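Long-range contact in glucosamine--fructose-6-phosphate aminotransferase [isomerizing] (Francisella tularensis subsp. tularensis, PDB 3TBF), which probably converts fructose 6-phosphate to glucosamine 6-phosphate with glutamine as nitrogen donor, this C-terminal part being the sugar-isomerizing domain: residues E228-L233 against P278-V283. Sequence-based numbering, arbitrary orientation. Where two conformers were deposited one is given.
Sequences EHTIFL and PIVAVV
Phe232 and Val280 lie side by side on neighbouring strands of the five-stranded parallel sheet in the second SIS domain. Strands 229-233 and 278-283 run parallel; the axes of the two segments are 17° apart. They are the first and third strands of the sheet in chain order and lie next to each other in its 2-1-3-4-5 arrangement. The connection between them includes helix 238-253 and strand 256-261. Ile231 sits between Pro278 and Val280 and bonds to both. Its N donates to Pro278 O at 3.0 Å, and its O accepts from Val280 N. Leu233 N then donates to Val280 O. The last bond, Val282 N to Leu233 O, is weak at 3.4 Å. Pro278 has no N-H to give; its CD instead lies 3.3 Å from His229 O.

On the face with Phe232, Val280 can be followed outward. Its CB stands over one face of the phenyl ring, offset toward the rim, 4.1 Å from the ring centroid, in a CH-pi contact. CG1, anti to the backbone N (chi1 -180°), meets Phe232 CE2. CG2, beside the backbone N, touches Thr230 CG2 at 3.9 Å. Helix 335-355 packs on Val280 through Leu344 and Leu347, while helix 238-253 covers Phe232 through Ala242, Ala246 and Leu249.

On the other face, Ile231, Ile279, Leu233 and Ala281 make apolar contacts. Helix 289-301 reaches it with Val299 on Ile279 and Leu296 on Ala281. At the start of the strand the His229 ring meets the second subunit, and its ND1 is hydrogen-bonded to ND1 of His256 of that subunit. Leu233 touches two residues of the neighbouring strand: its CB meets Ala281 CB, and its CD1 reaches back to Ile279 CG2 at 3.7 Å.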
loop_
_atom_site.group_PDB
_atom_site.type_symbol
_atom_site.label_atom_id
_atom_site.label_comp_id
_atom_site.label_asym_id
_atom_site.label_seq_id
_atom_site.Cartn_x
_atom_site.Cartn_y
_atom_site.Cartn_z
ATOM N N GLU A 228 11.002 14.624 -14.558
ATOM C CA GLU A 228 10.495 13.266 -14.827
ATOM C C GLU A 228 10.139 12.491 -13.549
ATOM O O GLU A 228 9.643 11.374 -13.618
ATOM C CB GLU A 228 11.472 12.476 -15.697
ATOM C CG GLU A 228 11.862 13.164 -17.019
ATOM C CD GLU A 228 10.770 13.129 -18.106
ATOM O OE1 GLU A 228 9.850 12.259 -18.053
ATOM O OE2 GLU A 228 10.846 13.990 -19.021
ATOM N N HIS A 229 10.347 13.099 -12.389
ATOM C CA HIS A 229 9.956 12.498 -11.138
ATOM C C HIS A 229 9.284 13.550 -10.306
ATOM O O HIS A 229 9.518 14.749 -10.479
ATOM C CB HIS A 229 11.176 11.985 -10.318
ATOM C CG HIS A 229 12.195 11.198 -11.110
ATOM N ND1 HIS A 229 12.210 9.820 -11.156
ATOM C CD2 HIS A 229 13.268 11.607 -11.833
ATOM C CE1 HIS A 229 13.220 9.413 -11.909
ATOM N NE2 HIS A 229 13.892 10.479 -12.310
ATOM N N THR A 230 8.451 13.077 -9.401
ATOM C CA THR A 230 7.961 13.847 -8.309
ATOM C C THR A 230 7.613 12.922 -7.147
ATOM O O THR A 230 7.082 11.816 -7.319
ATOM C CB THR A 230 6.663 14.601 -8.684
ATOM O OG1 THR A 230 6.916 15.524 -9.770
ATOM C CG2 THR A 230 6.108 15.336 -7.452
ATOM N N ILE A 231 7.852 13.433 -5.953
ATOM C CA ILE A 231 7.417 12.792 -4.759
ATOM C C ILE A 231 6.293 13.531 -4.041
ATOM O O ILE A 231 6.357 14.748 -3.843
ATOM C CB ILE A 231 8.572 12.697 -3.829
ATOM C CG1 ILE A 231 9.680 11.901 -4.538
ATOM C CG2 ILE A 231 8.122 12.098 -2.484
ATOM C CD1 ILE A 231 10.481 11.080 -3.630
ATOM N N PHE A 232 5.264 12.774 -3.658
ATOM C CA PHE A 232 4.132 13.288 -2.915
ATOM C C PHE A 232 4.233 12.747 -1.487
ATOM O O PHE A 232 4.616 11.587 -1.283
ATOM C CB PHE A 232 2.817 12.863 -3.530
ATOM C CG PHE A 232 2.425 13.650 -4.732
ATOM C CD1 PHE A 232 3.104 13.519 -5.922
ATOM C CD2 PHE A 232 1.337 14.489 -4.699
ATOM C CE1 PHE A 232 2.726 14.233 -7.062
ATOM C CE2 PHE A 232 0.974 15.240 -5.836
ATOM C CZ PHE A 232 1.677 15.128 -7.004
ATOM N N LEU A 233 3.884 13.591 -0.520
ATOM C CA LEU A 233 3.983 13.263 0.887
ATOM C C LEU A 233 2.722 13.605 1.675
ATOM O O LEU A 233 2.131 14.660 1.483
ATOM C CB LEU A 233 5.150 14.040 1.538
ATOM C CG LEU A 233 6.565 13.709 1.085
ATOM C CD1 LEU A 233 7.546 14.542 1.913
ATOM C CD2 LEU A 233 6.891 12.218 1.169
ATOM N N PRO A 278 11.111 17.550 -7.308
ATOM C CA PRO A 278 9.946 18.182 -6.710
ATOM C C PRO A 278 9.306 17.327 -5.643
ATOM O O PRO A 278 9.114 16.135 -5.854
ATOM C CB PRO A 278 8.980 18.325 -7.869
ATOM C CG PRO A 278 9.736 18.100 -9.060
ATOM C CD PRO A 278 10.868 17.196 -8.709
ATOM N N ILE A 279 9.027 17.931 -4.496
ATOM C CA ILE A 279 8.350 17.285 -3.399
ATOM C C ILE A 279 7.029 18.030 -3.153
ATOM O O ILE A 279 7.009 19.191 -2.796
ATOM C CB ILE A 279 9.216 17.270 -2.123
ATOM C CG1 ILE A 279 10.338 16.246 -2.237
ATOM C CG2 ILE A 279 8.417 16.821 -0.913
ATOM C CD1 ILE A 279 11.369 16.569 -3.259
ATOM N N VAL A 280 5.911 17.365 -3.395
ATOM C CA VAL A 280 4.613 17.996 -3.183
ATOM C C VAL A 280 4.007 17.426 -1.903
ATOM O O VAL A 280 3.911 16.201 -1.728
ATOM C CB VAL A 280 3.676 17.754 -4.334
ATOM C CG1 VAL A 280 2.395 18.429 -4.039
ATOM C CG2 VAL A 280 4.260 18.275 -5.654
ATOM N N ALA A 281 3.662 18.285 -0.973
ATOM C CA ALA A 281 3.152 17.795 0.282
ATOM C C ALA A 281 1.950 18.597 0.729
ATOM O O ALA A 281 1.792 19.777 0.418
ATOM C CB ALA A 281 4.270 17.803 1.376
ATOM N N VAL A 282 1.143 17.937 1.525
ATOM C CA VAL A 282 -0.069 18.460 2.079
ATOM C C VAL A 282 0.191 18.537 3.580
ATOM O O VAL A 282 0.520 17.546 4.209
ATOM C CB VAL A 282 -1.225 17.489 1.774
ATOM C CG1 VAL A 282 -2.432 17.761 2.661
ATOM C CG2 VAL A 282 -1.622 17.538 0.218
ATOM N N VAL A 283 0.072 19.749 4.144
ATOM C CA VAL A 283 0.372 20.011 5.544
ATOM C C VAL A 283 -0.858 20.557 6.273
ATOM O O VAL A 283 -1.111 21.762 6.297
ATOM C CB VAL A 283 1.530 21.005 5.631
ATOM C CG1 VAL A 283 1.975 21.160 7.061
ATOM C CG2 VAL A 283 2.702 20.549 4.749
#